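Local coordinates for protein cell division GTPase FtsZ, diverged (Clostridium botulinum C, PDB 3V3T) that belongs to the tubulin/FtsZ superfamily of cytoskeletal GTPases and, as a diverged FtsZ with a TubZ-like C-terminal domain, is probably a filament-forming protein, at residues N18-L23 against I93-M98; L163-K168 against K291-M296; S173-E178 against E234-E239. The protein carries 1 engineered substitution. All coordinates share one frame; numbering follows the deposited sequence.

Contact 1: N18-L23 against I93-M98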
# COMPACT_ATOMS: atom_id res chain seq x y z
N ASN A 18 -7.85 3.07 -9.68
CA ASN A 18 -7.68 4.52 -9.64
C ASN A 18 -6.38 4.91 -8.96
O ASN A 18 -5.72 5.87 -9.35
CB ASN A 18 -8.88 5.18 -8.94
CG ASN A 18 -10.15 5.12 -9.79
OD1 ASN A 18 -10.09 4.95 -11.02
ND2 ASN A 18 -11.31 5.23 -9.15
N ILE A 19 -5.99 4.13 -7.95
CA ILE A 19 -4.75 4.36 -7.25
C ILE A 19 -3.55 4.14 -8.15
O ILE A 19 -2.64 4.96 -8.22
CB ILE A 19 -4.65 3.48 -6.01
CG1 ILE A 19 -5.63 3.99 -4.93
CG2 ILE A 19 -3.22 3.47 -5.47
CD1 ILE A 19 -5.87 3.02 -3.80
N VAL A 20 -3.55 3.02 -8.86
CA VAL A 20 -2.43 2.71 -9.75
C VAL A 20 -2.41 3.60 -10.98
O VAL A 20 -1.34 4.01 -11.42
CB VAL A 20 -2.42 1.21 -10.11
CG1 VAL A 20 -1.29 0.89 -11.11
CG2 VAL A 20 -2.23 0.40 -8.85
N ASP A 21 -3.58 3.91 -11.52
CA ASP A 21 -3.71 4.85 -12.62
C ASP A 21 -3.13 6.21 -12.22
O ASP A 21 -2.43 6.85 -13.00
CB ASP A 21 -5.18 5.01 -12.98
CG ASP A 21 -5.38 5.57 -14.37
OD1 ASP A 21 -4.50 5.36 -15.23
OD2 ASP A 21 -6.43 6.21 -14.60
N THR A 22 -3.41 6.64 -11.00
CA THR A 22 -2.87 7.91 -10.51
C THR A 22 -1.35 7.85 -10.40
O THR A 22 -0.66 8.75 -10.85
CB THR A 22 -3.48 8.29 -9.14
OG1 THR A 22 -4.86 8.61 -9.32
CG2 THR A 22 -2.76 9.50 -8.54
N LEU A 23 -0.84 6.78 -9.79
CA LEU A 23 0.61 6.62 -9.69
C LEU A 23 1.30 6.69 -11.06
O LEU A 23 2.30 7.39 -11.23
CB LEU A 23 0.96 5.31 -8.97
CG LEU A 23 2.44 4.93 -8.93
CD1 LEU A 23 3.30 6.07 -8.38
CD2 LEU A 23 2.65 3.65 -8.12
N ILE A 93 2.64 -6.21 -6.32
CA ILE A 93 1.87 -5.50 -5.31
C ILE A 93 0.43 -5.39 -5.73
O ILE A 93 0.10 -4.74 -6.72
CB ILE A 93 2.47 -4.10 -5.02
CG1 ILE A 93 3.96 -4.23 -4.65
CG2 ILE A 93 1.69 -3.40 -3.88
CD1 ILE A 93 4.70 -2.85 -4.51
N PHE A 94 -0.43 -6.07 -4.99
CA PHE A 94 -1.86 -6.00 -5.25
C PHE A 94 -2.38 -4.76 -4.56
O PHE A 94 -1.87 -4.35 -3.51
CB PHE A 94 -2.56 -7.25 -4.70
CG PHE A 94 -2.17 -8.51 -5.40
CD1 PHE A 94 -2.90 -8.96 -6.49
CD2 PHE A 94 -1.06 -9.23 -4.98
CE1 PHE A 94 -2.53 -10.12 -7.15
CE2 PHE A 94 -0.69 -10.40 -5.63
CZ PHE A 94 -1.43 -10.84 -6.72
N VAL A 95 -3.39 -4.15 -5.15
CA VAL A 95 -3.93 -2.91 -4.64
C VAL A 95 -5.45 -2.98 -4.66
O VAL A 95 -6.04 -3.29 -5.70
CB VAL A 95 -3.48 -1.74 -5.51
CG1 VAL A 95 -3.90 -0.44 -4.88
CG2 VAL A 95 -1.95 -1.78 -5.70
N ALA A 96 -6.09 -2.72 -3.53
CA ALA A 96 -7.54 -2.78 -3.50
C ALA A 96 -8.16 -1.81 -2.52
O ALA A 96 -7.62 -1.56 -1.44
CB ALA A 96 -7.99 -4.21 -3.17
N THR A 97 -9.33 -1.30 -2.89
CA THR A 97 -10.21 -0.62 -1.95
C THR A 97 -10.94 -1.73 -1.21
O THR A 97 -11.69 -2.50 -1.81
CB THR A 97 -11.20 0.31 -2.70
OG1 THR A 97 -10.46 1.38 -3.29
CG2 THR A 97 -12.20 0.90 -1.75
N MET A 98 -10.72 -1.80 0.09
CA MET A 98 -11.16 -2.94 0.87
C MET A 98 -12.66 -3.01 1.04
O MET A 98 -13.21 -4.07 1.35
CB MET A 98 -10.44 -2.97 2.22
CG MET A 98 -8.94 -3.09 2.03
SD MET A 98 -7.95 -2.91 3.52
CE MET A 98 -8.43 -4.34 4.48
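Val95 divides its two methyl groups between two successive residues of helix 14-26, Ile19 and Val20. CG1, which lies anti to the backbone N (chi1 -173°), goes to Ile19; CG2, beside that N, goes to Val20. The Ile19 side chain presents more than one atom to its partner: its branch methyl CG2 comes within 4.0 Å of Val95 CG1, while the end of the extended longer arm, Ile19 CD1, lies 4.1 Å from the same Val95 CG1. Val95 CG1 therefore rests against both arms of the isoleucine, the two side chains crossing at a slant. On Val20 a single branch does the work, CG2 meeting Val95 CG2 at 3.8 Å, methyl against methyl. All three residues are buried, and the contact between the segments is wholly apolar. In the helix, Asn18 O accepts both Thr22 N and, at 2.9 Å, Thr22 OG1, the two donors reaching it from opposite faces of the carbonyl plane. Around these three residues Ile19 also meets Val128 and Val20 meets Pro11, residues of the two strands that flank 91-97, while Phe94 faces the other way onto helix 101-117. A helix laid on one face of a parallel sheet, with alternate strand residues serving opposite layers, is the three-layer alpha/beta arrangement of the Rossmann-like GTPase domain in tubulin and FtsZ.

Contact 2: L163-K168 against K291-M296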
# COMPACT_ATOMS: atom_id res chain seq x y z
N LEU A 163 -1.13 0.14 4.36
CA LEU A 163 -2.52 0.23 4.77
C LEU A 163 -2.92 1.69 4.84
O LEU A 163 -2.40 2.44 5.69
CB LEU A 163 -2.72 -0.43 6.14
CG LEU A 163 -4.17 -0.69 6.56
CD1 LEU A 163 -4.87 -1.49 5.46
CD2 LEU A 163 -4.30 -1.43 7.92
N LEU A 164 -3.83 2.08 3.96
CA LEU A 164 -4.29 3.47 3.84
C LEU A 164 -5.65 3.66 4.49
O LEU A 164 -6.44 2.71 4.58
CB LEU A 164 -4.36 3.89 2.36
CG LEU A 164 -3.10 3.68 1.52
CD1 LEU A 164 -3.29 4.20 0.10
CD2 LEU A 164 -1.91 4.36 2.17
N ASP A 165 -5.94 4.88 4.94
CA ASP A 165 -7.15 5.16 5.69
C ASP A 165 -7.95 6.34 5.11
O ASP A 165 -7.56 7.50 5.27
CB ASP A 165 -6.80 5.42 7.16
CG ASP A 165 -8.02 5.61 8.04
OD1 ASP A 165 -9.15 5.72 7.51
OD2 ASP A 165 -7.84 5.67 9.28
N ASN A 166 -9.07 6.05 4.45
CA ASN A 166 -9.90 7.09 3.87
C ASN A 166 -10.43 8.10 4.88
O ASN A 166 -10.90 9.16 4.49
CB ASN A 166 -11.08 6.49 3.10
CG ASN A 166 -10.78 6.27 1.65
OD1 ASN A 166 -9.80 6.79 1.10
ND2 ASN A 166 -11.63 5.48 0.99
N ASN A 167 -10.40 7.77 6.17
CA ASN A 167 -10.83 8.74 7.18
C ASN A 167 -9.89 9.95 7.20
O ASN A 167 -10.26 11.00 7.71
CB ASN A 167 -10.89 8.14 8.59
CG ASN A 167 -12.19 7.39 8.87
OD1 ASN A 167 -13.29 7.94 8.74
ND2 ASN A 167 -12.06 6.12 9.28
N LYS A 168 -8.68 9.81 6.67
CA LYS A 168 -7.64 10.82 6.89
C LYS A 168 -7.69 11.99 5.91
O LYS A 168 -6.99 12.99 6.11
CB LYS A 168 -6.24 10.18 6.88
CG LYS A 168 -5.98 9.14 7.97
CD LYS A 168 -6.48 9.61 9.34
CE LYS A 168 -5.56 10.65 9.95
NZ LYS A 168 -4.17 10.13 10.05
N LYS A 291 -3.72 -3.71 13.46
CA LYS A 291 -4.92 -4.42 13.90
C LYS A 291 -5.93 -3.54 14.65
O LYS A 291 -7.12 -3.57 14.38
CB LYS A 291 -4.53 -5.65 14.74
CG LYS A 291 -4.16 -6.88 13.90
CD LYS A 291 -2.89 -7.59 14.39
CE LYS A 291 -2.52 -8.75 13.47
NZ LYS A 291 -3.60 -9.80 13.46
N THR A 292 -5.43 -2.74 15.59
CA THR A 292 -6.27 -1.83 16.36
C THR A 292 -7.08 -0.88 15.48
O THR A 292 -8.28 -0.75 15.64
CB THR A 292 -5.43 -1.00 17.36
OG1 THR A 292 -4.56 -1.88 18.08
CG2 THR A 292 -6.31 -0.26 18.36
N THR A 293 -6.41 -0.21 14.54
CA THR A 293 -7.12 0.72 13.67
C THR A 293 -8.17 -0.02 12.85
O THR A 293 -9.27 0.48 12.66
CB THR A 293 -6.19 1.41 12.69
OG1 THR A 293 -5.18 2.10 13.42
CG2 THR A 293 -6.97 2.41 11.83
N VAL A 294 -7.81 -1.20 12.35
CA VAL A 294 -8.74 -1.98 11.53
C VAL A 294 -9.93 -2.42 12.37
O VAL A 294 -11.07 -2.35 11.93
CB VAL A 294 -8.07 -3.23 10.92
CG1 VAL A 294 -9.12 -4.12 10.28
CG2 VAL A 294 -7.02 -2.84 9.89
N GLN A 295 -9.66 -2.87 13.59
CA GLN A 295 -10.71 -3.42 14.44
C GLN A 295 -11.74 -2.37 14.85
O GLN A 295 -12.85 -2.72 15.26
CB GLN A 295 -10.12 -4.12 15.66
CG GLN A 295 -9.46 -5.45 15.33
CD GLN A 295 -8.66 -6.04 16.49
OE1 GLN A 295 -7.57 -6.59 16.30
NE2 GLN A 295 -9.21 -5.93 17.70
N MET A 296 -11.40 -1.09 14.73
CA MET A 296 -12.36 -0.04 15.05
C MET A 296 -13.59 -0.15 14.15
O MET A 296 -14.70 0.20 14.55
CB MET A 296 -11.74 1.34 14.91
CG MET A 296 -10.60 1.61 15.88
SD MET A 296 -10.26 3.36 16.05
CE MET A 296 -11.54 3.82 17.24
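The first turn of the C-terminal helix 291-306 packs beside the end of strand 160-165, in the parallel part of the central sheet. One methyl pair makes the main contact: Leu163 CD2 lies 3.6 Å from Val294 CG2. Leu163 extends CG anti to its backbone N (chi1 -167°), which carries the branched end out toward the helix, where it meets the valine side chain at about a right angle. Trp146 of helix 136-152 touches both residues, so the pair belongs to a larger apolar cluster that also takes in Met98. Two residues along the strand, the carboxylate of Asp165 comes near the helix more loosely, Asp165 OD2 standing 4.2 Å from Thr293 CG2. The polar arm of that threonine is engaged separately, Thr293 OG1 being hydrogen-bonded to Glu239 O. Asp165 turns its other oxygen back to its own chain: OD1 accepts Asn167 N at 2.7 Å, with the donor 45° out of the carboxylate plane. That bond should limit rotation of the carboxylate. The strand thus ends in an Asx turn, beside a C-terminal helix packed against the central sheet of this tubulin/FtsZ-type fold.

Contact 3: S173-E178 against E234-E239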
# COMPACT_ATOMS: atom_id res chain seq x y z
N SER A 173 -9.75 10.81 -3.79
CA SER A 173 -8.78 11.28 -4.78
C SER A 173 -7.56 11.93 -4.10
O SER A 173 -6.47 11.93 -4.66
CB SER A 173 -9.43 12.22 -5.80
OG SER A 173 -9.52 13.55 -5.32
N ASP A 174 -7.73 12.46 -2.90
CA ASP A 174 -6.59 13.02 -2.18
C ASP A 174 -5.72 11.95 -1.54
O ASP A 174 -4.50 12.09 -1.45
CB ASP A 174 -7.05 14.03 -1.13
CG ASP A 174 -7.68 15.27 -1.74
OD1 ASP A 174 -7.12 15.80 -2.74
OD2 ASP A 174 -8.73 15.70 -1.22
N ILE A 175 -6.35 10.87 -1.08
CA ILE A 175 -5.59 9.74 -0.56
C ILE A 175 -4.73 9.19 -1.69
O ILE A 175 -3.54 8.94 -1.53
CB ILE A 175 -6.50 8.64 -0.05
CG1 ILE A 175 -7.36 9.16 1.11
CG2 ILE A 175 -5.67 7.40 0.35
CD1 ILE A 175 -6.60 9.37 2.39
N ASN A 176 -5.36 9.03 -2.85
CA ASN A 176 -4.72 8.41 -4.01
C ASN A 176 -3.53 9.21 -4.50
O ASN A 176 -2.46 8.66 -4.73
CB ASN A 176 -5.74 8.28 -5.15
CG ASN A 176 -6.84 7.29 -4.83
OD1 ASN A 176 -6.86 6.72 -3.74
ND2 ASN A 176 -7.75 7.09 -5.77
N LYS A 177 -3.73 10.51 -4.66
CA LYS A 177 -2.68 11.38 -5.16
C LYS A 177 -1.53 11.40 -4.19
O LYS A 177 -0.37 11.38 -4.60
CB LYS A 177 -3.19 12.81 -5.34
CG LYS A 177 -4.13 13.00 -6.52
CD LYS A 177 -4.66 14.44 -6.53
CE LYS A 177 -5.65 14.67 -7.65
NZ LYS A 177 -6.02 16.12 -7.78
N GLU A 178 -1.84 11.47 -2.90
CA GLU A 178 -0.79 11.56 -1.91
C GLU A 178 -0.00 10.26 -1.81
O GLU A 178 1.22 10.28 -1.68
CB GLU A 178 -1.34 11.97 -0.55
CG GLU A 178 -0.25 12.19 0.47
CD GLU A 178 -0.61 13.23 1.52
OE1 GLU A 178 -1.65 13.93 1.36
OE2 GLU A 178 0.17 13.34 2.49
N GLU A 234 -1.31 13.60 10.48
CA GLU A 234 -1.99 13.86 9.21
C GLU A 234 -1.80 12.73 8.21
O GLU A 234 -2.28 12.81 7.08
CB GLU A 234 -1.49 15.18 8.61
CG GLU A 234 -1.87 16.40 9.47
CD GLU A 234 -1.43 17.72 8.86
OE1 GLU A 234 -0.59 17.70 7.93
OE2 GLU A 234 -1.92 18.77 9.31
N SER A 235 -1.11 11.67 8.63
CA SER A 235 -0.71 10.61 7.70
C SER A 235 -1.88 9.91 7.02
O SER A 235 -2.89 9.61 7.65
CB SER A 235 0.16 9.57 8.41
OG SER A 235 0.61 8.59 7.50
N ILE A 236 -1.75 9.64 5.72
CA ILE A 236 -2.78 8.92 5.00
C ILE A 236 -2.76 7.42 5.31
O ILE A 236 -3.72 6.70 4.98
CB ILE A 236 -2.68 9.09 3.48
CG1 ILE A 236 -1.32 8.59 2.98
CG2 ILE A 236 -2.93 10.53 3.11
CD1 ILE A 236 -1.29 8.33 1.50
N PHE A 237 -1.67 6.96 5.91
CA PHE A 237 -1.57 5.57 6.37
C PHE A 237 -2.32 5.32 7.67
O PHE A 237 -2.37 6.19 8.53
CB PHE A 237 -0.11 5.16 6.59
CG PHE A 237 0.67 5.02 5.32
CD1 PHE A 237 0.86 3.79 4.75
CD2 PHE A 237 1.18 6.14 4.68
CE1 PHE A 237 1.58 3.66 3.55
CE2 PHE A 237 1.90 6.02 3.49
CZ PHE A 237 2.09 4.78 2.93
N ALA A 238 -2.90 4.13 7.80
CA ALA A 238 -3.62 3.75 9.00
C ALA A 238 -2.72 3.90 10.22
O ALA A 238 -1.57 3.48 10.22
CB ALA A 238 -4.10 2.33 8.89
N GLU A 239 -3.27 4.48 11.28
CA GLU A 239 -2.50 4.70 12.49
C GLU A 239 -1.93 3.41 13.10
O GLU A 239 -2.63 2.41 13.24
CB GLU A 239 -3.36 5.42 13.52
CG GLU A 239 -2.68 5.59 14.86
CD GLU A 239 -3.55 6.34 15.85
OE1 GLU A 239 -4.75 6.53 15.55
OE2 GLU A 239 -3.04 6.73 16.92
O HOH W 1 0.42 11.25 4.45
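Ile236 reaches from the loop into the groove between Ile175 and Glu178, residues one helical turn apart on helix 172-187. Ile236 CG2 serves both, lying 3.9 Å from Ile175 CD1 and 3.9 Å from Glu178 CD, so that it rests against the carboxylate carbon as well as an aliphatic end. The longer arm runs on to the helix backbone, Ile236 CD1 coming 3.8 Å from Ile175 O. This reach follows from a chi1 of 60°, which tucks CG1 into the space flanked by N and C. The two isoleucine side chains lie alongside, pointing opposite ways, whereas Glu178 crosses its partner at a slant.

A water forms the polar counterpart of this packing. It donates to Glu178 OE2 at 2.9 Å and accepts from Ile236 N at 3.0 Å, joining the helix carboxylate to the loop backbone. The other oxygen, Glu178 OE1, is in a salt bridge with Arg169, which would be expected to stabilise the charged carboxylate, and Arg169 also bonds Glu234 O. Within the loop, Ser235 OG accepts Phe237 N at 3.2 Å in an ST turn that shapes the backbone at Ile236. Farther out, backbone bonds from Ile236 to Asp165 and from Ala238 to Leu163 hold the loop along strand 160-165, while Phe237 packs between helix 172-187 and strand 211-217.

How the contacts relate
From the N terminus, helix 14-26 follows the first strand, 7-11, and contact 1 closes the loop between that helix and strand 91-97, inside the GTPase part. That loop is complete before the others open. Contact 2 begins at strand 160-165 and closes only at the C-terminal helix 291-306, bringing that helix to the sheet; contact 3, joining helix 172-187 to the loop 234-239 after helix 224-233, is nested within it. Met98 SD against Leu163 CD1 joins contact 1 to contact 2, and Asn176 packs on Ile19 to join contact 1 to contact 3. Contacts 2 and 3 meet through residues 163-166 and Thr293. Helix 172-187 probably corresponds to the central helix of the tubulin fold.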